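Local atomic coordinates of activator of Hsp90 ATPase homologue 1/2-like C-terminal domain-containing protein (PDB entry 3UID), a protein that probably acts as a toxin of a type II system, like its structural homologue in Mycobacterium tuberculosis, which is involved in the hypoxic response. Residues A19-P24 with T122-V127; H54-G59 with W78-V83; E85-S90 with T114-D119. All blocks are in the same frame, centred on the assembly; numbering follows the deposited sequence.

Contact 1 (A19-P24 with T122-V127); sequences AEFAAP and TRATYV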
loop_
_atom_site.group_PDB
_atom_site.type_symbol
_atom_site.label_atom_id
_atom_site.label_comp_id
_atom_site.label_asym_id
_atom_site.label_seq_id
_atom_site.Cartn_x
_atom_site.Cartn_y
_atom_site.Cartn_z
ATOM N N ALA A 19 -7.191 -0.779 -8.882
ATOM C CA ALA A 19 -6.291 -0.464 -9.982
ATOM C C ALA A 19 -6.338 -1.568 -11.006
ATOM O O ALA A 19 -6.718 -2.695 -10.692
ATOM C CB ALA A 19 -4.868 -0.334 -9.478
ATOM N N GLU A 20 -5.972 -1.218 -12.234
ATOM C CA GLU A 20 -5.753 -2.207 -13.273
ATOM C C GLU A 20 -4.330 -2.093 -13.788
ATOM O O GLU A 20 -3.837 -0.998 -14.059
ATOM C CB GLU A 20 -6.780 -2.048 -14.390
ATOM C CG GLU A 20 -8.163 -2.497 -13.960
ATOM C CD GLU A 20 -9.236 -2.203 -14.986
ATOM O OE1 GLU A 20 -8.896 -1.971 -16.166
ATOM O OE2 GLU A 20 -10.426 -2.207 -14.606
ATOM N N PHE A 21 -3.656 -3.235 -13.895
ATOM C CA PHE A 21 -2.256 -3.261 -14.319
ATOM C C PHE A 21 -2.103 -4.145 -15.547
ATOM O O PHE A 21 -2.701 -5.218 -15.612
ATOM C CB PHE A 21 -1.378 -3.838 -13.209
ATOM C CG PHE A 21 -1.346 -3.012 -11.948
ATOM C CD1 PHE A 21 -0.924 -1.689 -11.976
ATOM C CD2 PHE A 21 -1.713 -3.570 -10.732
ATOM C CE1 PHE A 21 -0.876 -0.933 -10.805
ATOM C CE2 PHE A 21 -1.667 -2.825 -9.556
ATOM C CZ PHE A 21 -1.252 -1.506 -9.596
ATOM N N ALA A 22 -1.287 -3.717 -16.507
ATOM C CA ALA A 22 -1.094 -4.505 -17.724
ATOM C C ALA A 22 0.064 -5.483 -17.552
ATOM O O ALA A 22 1.082 -5.397 -18.237
ATOM C CB ALA A 22 -0.881 -3.599 -18.933
ATOM N N ALA A 23 -0.107 -6.400 -16.602
ATOM C CA ALA A 23 0.860 -7.445 -16.330
ATOM C C ALA A 23 0.145 -8.540 -15.557
ATOM O O ALA A 23 -0.910 -8.301 -14.955
ATOM C CB ALA A 23 2.045 -6.883 -15.517
ATOM N N PRO A 24 0.704 -9.751 -15.567
ATOM C CA PRO A 24 0.062 -10.892 -14.906
ATOM C C PRO A 24 0.051 -10.766 -13.388
ATOM O O PRO A 24 0.876 -10.046 -12.818
ATOM C CB PRO A 24 0.933 -12.082 -15.335
ATOM C CG PRO A 24 1.591 -11.643 -16.600
ATOM C CD PRO A 24 1.807 -10.166 -16.450
ATOM N N THR A 122 -4.064 -7.623 -14.515
ATOM C CA THR A 122 -4.382 -7.738 -13.098
ATOM C C THR A 122 -5.305 -6.634 -12.628
ATOM O O THR A 122 -5.054 -5.451 -12.881
ATOM C CB THR A 122 -3.107 -7.667 -12.238
ATOM O OG1 THR A 122 -2.259 -8.767 -12.573
ATOM C CG2 THR A 122 -3.442 -7.726 -10.743
ATOM N N ARG A 123 -6.374 -7.023 -11.945
ATOM C CA ARG A 123 -7.110 -6.061 -11.151
ATOM C C ARG A 123 -6.639 -6.199 -9.712
ATOM O O ARG A 123 -6.634 -7.309 -9.151
ATOM C CB ARG A 123 -8.609 -6.313 -11.231
ATOM C CG ARG A 123 -9.393 -5.481 -10.221
ATOM C CD ARG A 123 -10.880 -5.680 -10.388
ATOM N NE ARG A 123 -11.331 -5.181 -11.684
ATOM C CZ ARG A 123 -12.584 -5.259 -12.117
ATOM N NH1 ARG A 123 -13.515 -5.821 -11.356
ATOM N NH2 ARG A 123 -12.908 -4.775 -13.309
ATOM N N ALA A 124 -6.228 -5.083 -9.128
ATOM C CA ALA A 124 -5.790 -5.055 -7.739
ATOM C C ALA A 124 -6.802 -4.293 -6.915
ATOM O O ALA A 124 -7.157 -3.168 -7.270
ATOM C CB ALA A 124 -4.443 -4.386 -7.628
ATOM N N THR A 125 -7.238 -4.894 -5.810
ATOM C CA THR A 125 -8.175 -4.243 -4.915
ATOM C C THR A 125 -7.522 -4.117 -3.551
ATOM O O THR A 125 -7.112 -5.120 -2.962
ATOM C CB THR A 125 -9.482 -5.033 -4.797
ATOM O OG1 THR A 125 -10.044 -5.212 -6.110
ATOM C CG2 THR A 125 -10.475 -4.288 -3.925
ATOM N N TYR A 126 -7.397 -2.883 -3.078
ATOM C CA TYR A 126 -6.763 -2.600 -1.802
ATOM C C TYR A 126 -7.823 -2.079 -0.835
ATOM O O TYR A 126 -8.304 -0.950 -0.984
ATOM C CB TYR A 126 -5.688 -1.529 -1.988
ATOM C CG TYR A 126 -4.666 -1.792 -3.092
ATOM C CD1 TYR A 126 -3.450 -2.398 -2.807
ATOM C CD2 TYR A 126 -4.909 -1.397 -4.406
ATOM C CE1 TYR A 126 -2.492 -2.597 -3.808
ATOM C CE2 TYR A 126 -3.962 -1.600 -5.420
ATOM C CZ TYR A 126 -2.761 -2.202 -5.107
ATOM O OH TYR A 126 -1.814 -2.415 -6.095
ATOM N N VAL A 127 -8.186 -2.902 0.141
ATOM C CA VAL A 127 -9.267 -2.565 1.066
ATOM C C VAL A 127 -8.714 -2.321 2.463
ATOM O O VAL A 127 -8.161 -3.233 3.085
ATOM C CB VAL A 127 -10.330 -3.682 1.167
ATOM C CG1 VAL A 127 -11.449 -3.282 2.138
ATOM C CG2 VAL A 127 -10.910 -4.023 -0.215
#

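Contact 2 (H54-G59 with W78-V83); sequences HDLRPG and WEITAV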
loop_
_atom_site.group_PDB
_atom_site.type_symbol
_atom_site.label_atom_id
_atom_site.label_comp_id
_atom_site.label_asym_id
_atom_site.label_seq_id
_atom_site.Cartn_x
_atom_site.Cartn_y
_atom_site.Cartn_z
ATOM N N HIS A 54 11.481 -6.475 5.952
ATOM C CA HIS A 54 10.446 -7.020 5.082
ATOM C C HIS A 54 10.442 -8.551 5.175
ATOM O O HIS A 54 11.424 -9.213 4.838
ATOM C CB HIS A 54 10.717 -6.559 3.648
ATOM C CG HIS A 54 9.723 -7.057 2.641
ATOM N ND1 HIS A 54 9.719 -8.355 2.177
ATOM C CD2 HIS A 54 8.725 -6.418 1.982
ATOM C CE1 HIS A 54 8.753 -8.500 1.287
ATOM N NE2 HIS A 54 8.133 -7.341 1.153
ATOM N N ASP A 55 9.331 -9.096 5.650
ATOM C CA ASP A 55 9.157 -10.532 5.779
ATOM C C ASP A 55 7.700 -10.813 5.423
ATOM O O ASP A 55 6.826 -10.699 6.278
ATOM C CB ASP A 55 9.451 -10.916 7.225
ATOM C CG ASP A 55 9.347 -12.406 7.488
ATOM O OD1 ASP A 55 9.161 -13.202 6.538
ATOM O OD2 ASP A 55 9.471 -12.769 8.673
ATOM N N LEU A 56 7.427 -11.126 4.156
ATOM C CA LEU A 56 6.037 -11.333 3.725
ATOM C C LEU A 56 5.562 -12.754 4.000
ATOM O O LEU A 56 5.484 -13.591 3.096
ATOM C CB LEU A 56 5.857 -10.976 2.246
ATOM C CG LEU A 56 4.423 -10.873 1.713
ATOM C CD1 LEU A 56 3.626 -9.843 2.469
ATOM C CD2 LEU A 56 4.430 -10.555 0.216
ATOM N N ARG A 57 5.244 -13.006 5.264
ATOM C CA ARG A 57 4.753 -14.301 5.714
ATOM C C ARG A 57 3.916 -14.000 6.948
ATOM O O ARG A 57 4.140 -12.988 7.616
ATOM C CB ARG A 57 5.920 -15.234 6.055
ATOM C CG ARG A 57 5.607 -16.718 5.862
ATOM C CD ARG A 57 5.328 -17.068 4.391
ATOM N NE ARG A 57 3.901 -17.180 4.076
ATOM C CZ ARG A 57 3.344 -18.243 3.501
ATOM N NH1 ARG A 57 4.097 -19.287 3.176
ATOM N NH2 ARG A 57 2.038 -18.268 3.247
ATOM N N PRO A 58 2.933 -14.854 7.251
ATOM C CA PRO A 58 2.112 -14.587 8.437
ATOM C C PRO A 58 2.973 -14.474 9.696
ATOM O O PRO A 58 3.836 -15.322 9.935
ATOM C CB PRO A 58 1.193 -15.809 8.502
ATOM C CG PRO A 58 1.082 -16.254 7.072
ATOM C CD PRO A 58 2.453 -16.024 6.497
ATOM N N GLY A 59 2.738 -13.427 10.483
ATOM C CA GLY A 59 3.555 -13.145 11.647
ATOM C C GLY A 59 4.750 -12.265 11.332
ATOM O O GLY A 59 5.438 -11.785 12.231
ATOM N N TRP A 78 3.815 -2.802 8.854
ATOM C CA TRP A 78 2.764 -3.774 8.597
ATOM C C TRP A 78 3.022 -4.998 9.471
ATOM O O TRP A 78 4.147 -5.506 9.511
ATOM C CB TRP A 78 2.795 -4.209 7.141
ATOM C CG TRP A 78 2.447 -3.178 6.110
ATOM C CD1 TRP A 78 2.029 -1.891 6.309
ATOM C CD2 TRP A 78 2.493 -3.367 4.699
ATOM N NE1 TRP A 78 1.795 -1.276 5.104
ATOM C CE2 TRP A 78 2.078 -2.161 4.098
ATOM C CE3 TRP A 78 2.829 -4.452 3.881
ATOM C CZ2 TRP A 78 2.020 -1.999 2.712
ATOM C CZ3 TRP A 78 2.758 -4.293 2.504
ATOM C CH2 TRP A 78 2.344 -3.080 1.937
ATOM N N GLU A 79 1.987 -5.477 10.163
ATOM C CA GLU A 79 2.035 -6.801 10.785
ATOM C C GLU A 79 1.255 -7.735 9.878
ATOM O O GLU A 79 0.033 -7.619 9.760
ATOM C CB GLU A 79 1.430 -6.786 12.195
ATOM C CG GLU A 79 2.123 -5.824 13.157
ATOM C CD GLU A 79 1.529 -5.844 14.559
ATOM O OE1 GLU A 79 0.631 -6.668 14.841
ATOM O OE2 GLU A 79 1.977 -5.025 15.389
ATOM N N ILE A 80 1.965 -8.647 9.217
ATOM C CA ILE A 80 1.341 -9.545 8.251
ATOM C C ILE A 80 0.517 -10.621 8.951
ATOM O O ILE A 80 1.018 -11.325 9.831
ATOM C CB ILE A 80 2.391 -10.205 7.330
ATOM C CG1 ILE A 80 3.329 -9.152 6.739
ATOM C CG2 ILE A 80 1.714 -11.005 6.230
ATOM C CD1 ILE A 80 2.663 -8.105 5.885
ATOM N N THR A 81 -0.753 -10.738 8.562
ATOM C CA THR A 81 -1.623 -11.733 9.178
ATOM C C THR A 81 -1.960 -12.935 8.283
ATOM O O THR A 81 -2.232 -14.027 8.789
ATOM C CB THR A 81 -2.925 -11.100 9.687
ATOM O OG1 THR A 81 -3.615 -10.499 8.589
ATOM C CG2 THR A 81 -2.630 -10.046 10.756
ATOM N N ALA A 82 -1.937 -12.740 6.969
ATOM C CA ALA A 82 -2.224 -13.828 6.038
ATOM C C ALA A 82 -1.478 -13.605 4.739
ATOM O O ALA A 82 -1.305 -12.462 4.319
ATOM C CB ALA A 82 -3.722 -13.921 5.777
ATOM N N VAL A 83 -1.031 -14.693 4.113
ATOM C CA VAL A 83 -0.354 -14.628 2.824
ATOM C C VAL A 83 -0.837 -15.781 1.940
ATOM O O VAL A 83 -0.721 -16.943 2.309
ATOM C CB VAL A 83 1.180 -14.701 2.996
ATOM C CG1 VAL A 83 1.876 -14.665 1.635
ATOM C CG2 VAL A 83 1.675 -13.569 3.889
#

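Contact 3 (E85-S90 with T114-D119); sequences EPHSFS and TFTEHD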
loop_
_atom_site.group_PDB
_atom_site.type_symbol
_atom_site.label_atom_id
_atom_site.label_comp_id
_atom_site.label_asym_id
_atom_site.label_seq_id
_atom_site.Cartn_x
_atom_site.Cartn_y
_atom_site.Cartn_z
ATOM N N GLU A 85 -0.155 -16.435 -1.807
ATOM C CA GLU A 85 0.486 -16.115 -3.080
ATOM C C GLU A 85 -0.181 -16.867 -4.241
ATOM O O GLU A 85 -0.477 -18.057 -4.128
ATOM C CB GLU A 85 1.978 -16.481 -3.023
ATOM C CG GLU A 85 2.712 -16.217 -4.328
ATOM C CD GLU A 85 4.173 -16.644 -4.277
ATOM O OE1 GLU A 85 4.677 -16.915 -3.168
ATOM O OE2 GLU A 85 4.820 -16.699 -5.345
ATOM N N PRO A 86 -0.412 -16.179 -5.373
ATOM C CA PRO A 86 -0.146 -14.764 -5.644
ATOM C C PRO A 86 -1.417 -13.927 -5.586
ATOM O O PRO A 86 -1.434 -12.833 -6.150
ATOM C CB PRO A 86 0.311 -14.805 -7.097
ATOM C CG PRO A 86 -0.583 -15.853 -7.696
ATOM C CD PRO A 86 -0.724 -16.913 -6.615
ATOM N N HIS A 87 -2.466 -14.406 -4.925
ATOM C CA HIS A 87 -3.748 -13.709 -5.008
ATOM C C HIS A 87 -4.031 -12.701 -3.905
ATOM O O HIS A 87 -4.778 -11.760 -4.125
ATOM C CB HIS A 87 -4.910 -14.689 -5.129
ATOM C CG HIS A 87 -5.012 -15.323 -6.479
ATOM N ND1 HIS A 87 -4.767 -16.662 -6.690
ATOM C CD2 HIS A 87 -5.318 -14.798 -7.691
ATOM C CE1 HIS A 87 -4.923 -16.938 -7.973
ATOM N NE2 HIS A 87 -5.259 -15.827 -8.601
ATOM N N SER A 88 -3.443 -12.870 -2.728
ATOM C CA SER A 88 -3.811 -11.954 -1.646
ATOM C C SER A 88 -2.848 -11.983 -0.474
ATOM O O SER A 88 -2.190 -12.997 -0.238
ATOM C CB SER A 88 -5.215 -12.320 -1.138
ATOM O OG SER A 88 -5.741 -11.327 -0.272
ATOM N N PHE A 89 -2.741 -10.854 0.230
ATOM C CA PHE A 89 -2.152 -10.834 1.566
ATOM C C PHE A 89 -2.898 -9.846 2.448
ATOM O O PHE A 89 -3.592 -8.957 1.947
ATOM C CB PHE A 89 -0.613 -10.650 1.571
ATOM C CG PHE A 89 -0.125 -9.299 1.097
ATOM C CD1 PHE A 89 0.138 -8.285 2.011
ATOM C CD2 PHE A 89 0.099 -9.056 -0.250
ATOM C CE1 PHE A 89 0.615 -7.038 1.590
ATOM C CE2 PHE A 89 0.580 -7.810 -0.679
ATOM C CZ PHE A 89 0.836 -6.801 0.249
ATOM N N SER A 90 -2.801 -10.044 3.756
ATOM C CA SER A 90 -3.558 -9.245 4.711
ATOM C C SER A 90 -2.635 -8.783 5.812
ATOM O O SER A 90 -1.689 -9.495 6.167
ATOM C CB SER A 90 -4.682 -10.080 5.314
ATOM O OG SER A 90 -5.571 -10.543 4.306
ATOM N N THR A 114 -5.898 -7.752 -2.789
ATOM C CA THR A 114 -6.289 -8.877 -3.616
ATOM C C THR A 114 -5.943 -8.611 -5.079
ATOM O O THR A 114 -6.252 -7.538 -5.611
ATOM C CB THR A 114 -7.783 -9.182 -3.436
ATOM O OG1 THR A 114 -8.040 -9.421 -2.047
ATOM C CG2 THR A 114 -8.191 -10.399 -4.241
ATOM N N PHE A 115 -5.300 -9.594 -5.712
ATOM C CA PHE A 115 -4.851 -9.498 -7.101
ATOM C C PHE A 115 -5.520 -10.606 -7.908
ATOM O O PHE A 115 -5.334 -11.797 -7.639
ATOM C CB PHE A 115 -3.323 -9.632 -7.182
ATOM C CG PHE A 115 -2.599 -8.751 -6.215
ATOM C CD1 PHE A 115 -2.633 -7.376 -6.366
ATOM C CD2 PHE A 115 -1.892 -9.288 -5.154
ATOM C CE1 PHE A 115 -1.979 -6.548 -5.473
ATOM C CE2 PHE A 115 -1.242 -8.463 -4.249
ATOM C CZ PHE A 115 -1.279 -7.089 -4.416
ATOM N N THR A 116 -6.328 -10.224 -8.888
ATOM C CA THR A 116 -7.020 -11.221 -9.692
ATOM C C THR A 116 -6.867 -10.969 -11.173
ATOM O O THR A 116 -6.651 -9.838 -11.612
ATOM C CB THR A 116 -8.500 -11.327 -9.304
ATOM O OG1 THR A 116 -9.110 -10.032 -9.368
ATOM C CG2 THR A 116 -8.625 -11.873 -7.880
ATOM N N GLU A 117 -6.972 -12.043 -11.943
ATOM C CA GLU A 117 -6.778 -11.966 -13.370
ATOM C C GLU A 117 -7.906 -11.155 -13.980
ATOM O O GLU A 117 -9.083 -11.367 -13.676
ATOM C CB GLU A 117 -6.726 -13.377 -13.972
ATOM C CG GLU A 117 -5.609 -14.277 -13.413
ATOM C CD GLU A 117 -5.894 -14.815 -12.009
ATOM O OE1 GLU A 117 -7.032 -14.643 -11.507
ATOM O OE2 GLU A 117 -4.972 -15.413 -11.405
ATOM N N HIS A 118 -7.542 -10.204 -14.828
ATOM C CA HIS A 118 -8.516 -9.334 -15.457
ATOM C C HIS A 118 -8.000 -8.989 -16.846
ATOM O O HIS A 118 -7.215 -8.055 -17.010
ATOM C CB HIS A 118 -8.715 -8.073 -14.621
ATOM C CG HIS A 118 -9.873 -7.235 -15.060
ATOM N ND1 HIS A 118 -9.769 -6.289 -16.055
ATOM C CD2 HIS A 118 -11.161 -7.206 -14.643
ATOM C CE1 HIS A 118 -10.944 -5.710 -16.234
ATOM N NE2 HIS A 118 -11.805 -6.249 -15.390
ATOM N N ASP A 119 -8.422 -9.778 -17.833
ATOM C CA ASP A 119 -8.003 -9.601 -19.224
ATOM C C ASP A 119 -6.557 -10.024 -19.457
ATOM O O ASP A 119 -5.866 -9.425 -20.276
ATOM C CB ASP A 119 -8.192 -8.149 -19.671
ATOM C CG ASP A 119 -9.637 -7.702 -19.595
ATOM O OD1 ASP A 119 -9.876 -6.504 -19.327
ATOM O OD2 ASP A 119 -10.533 -8.547 -19.805
#

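Contact 1 (A19-P24 with T122-V127)
Phe21 and Thr122 form a hydrogen-bonded pair where strand 14-21 meets strand 121-129, two antiparallel neighbours in the curved sheet of the SRPBCC (Bet v 1-like) fold. The backbones of these two residues bond in both directions, as do those of Ala19 and Ala124, all four bonds being close to straight. Ala19, Phe21, Thr122 and Ala124 turn their side chains to the face covered by helices 25-33 and 144-158. The two alanines make a shallow floor, and the rings of Phe21 and Tyr126 lie over it. CG of Phe21 lies anti to the carbonyl carbon (chi1 -64°), and the CE2 corner of the ring sits 3.7 Å from Ala124 CB. Tyr126, two residues beyond Ala124, reaches back tip to tip with Phe21: its OH lies in the plane of the Phe21 ring, at the edge, 3.5 Å from CE2. Ala19 CB in turn fits against the edge of the Tyr126 ring at CE2, 4.3 Å away. The tyrosine hydroxyl is hydrogen-bonded to that of Tyr32, so its polar end is satisfied beside an apolar ring. On the other face, Glu20 and Arg123 run side by side; in the conformer described, a long salt bridge links OE2 to NH2. Beyond Phe21 the chain makes an inverse gamma turn centred on Ala22 and enters helix 25-33 through its N-cap, Pro24. A side-chain bond continues the contact past the strand end: Thr122 OG1 donates to Ala23 O at 2.8 Å.

Contact 2 (H54-G59 with W78-V83)
Arg57 and Pro58 pack against Val83 where the loop between strands 50-54 and 61-67 folds over the end of strand 73-84. The Arg57 side chain starts away from the strand and returns to it. From CB, CG is anti to the backbone N (chi1 -151°), and bends at chi2 and chi3 bring the later atoms round to Val83. NE comes 3.8 Å from Val83 CB and has no polar partner in the model although the contact buries it; CZ passes a little farther off. At the tip, NH2 touches the same CB and gives a weak hydrogen bond to Val83 O, 3.2 Å away and near the guanidinium plane, with an angle of only 123° at the hydrogen. Val83 CG2 fills the angle between Arg57 CA and Pro58 CD, 3.7 Å from the latter, while the proline ring crosses the valine at about a right angle. Farther in, Leu56 CD1 meets Ile80 CD1 at 4.0 Å, the two side chains also crossing at about a right angle, and Arg57 O rests 3.3 Å from Ile80 CB. Gly59 N fixes the loop to the strand by a hydrogen bond to Ile80 O of 2.8 Å. Trp29 of helix 25-33 touches both Leu56 and Val83, extending their apolar patch. With an inverse gamma turn centred on Leu56, this is the hairpin connection between adjacent antiparallel strands 50-54 and 61-67, packed on strand 73-84 of the SRPBCC sheet.

Contact 3 (E85-S90 with T114-D119)
His87 and Glu117 both carry CG anti to the carbonyl carbon, beside the backbone N, and a bend at chi2 of Glu117 (75°) turns its CD toward the imidazole. The side chains cross at about a right angle, ring and carboxylate planes 66° apart. In the conformer described, His87 NE2 donates to the syn lone pair of Glu117 OE2 at 2.8 Å, with OE2 tilted 17° from the ring plane. This His-carboxylate hydrogen bond would help hold the ring's orientation. The ring edge also meets the backbone: Phe115 O lies in its plane, 3.0 Å from CD2.

Between the backbones, Phe115 N bonds nearly straight to His87 O at 2.7 Å, next to the non-hydrogen-bonded antiparallel pair Ser88 and Thr114. Ser88 OG is hydrogen-bonded to Tyr113 O. On the other face, Phe89 CE2 meets Phe115 CE2 at 4.1 Å. Pro86, preceded by a cis peptide, sets its O at the Phe115 edge.

His87 and Ser88 form a classic beta bulge where strand 73-84 passes into strand 88-96. Helix 25-33 packs on this side, Ile28 against Phe115, Val25 and Trp29 against Pro86, while strand 121-129 flanks Phe115 through Thr122 and Ala124.

How the contacts relate
From the N terminus, strand 14-21 supplies the first half of contact 1, whose partner arrives 98 residues later; within that long loop the chain closes contact 2 and then contact 3, which follow one another in series. Contact 2 ties the loop after strand 50-54 to strand 73-84, and contact 3 pairs strands 88-96 and 109-118. Contacts 1 and 3, with centres about 8 Å apart, join where Arg123 and Thr125 probably bond to Thr116 and Thr114. Contacts 2 and 3 meet through Thr81 and Ala82 against Ser90, whereas contacts 1 and 2 do not touch. Together they span one antiparallel sheet from strand 14-21 to strand 73-84.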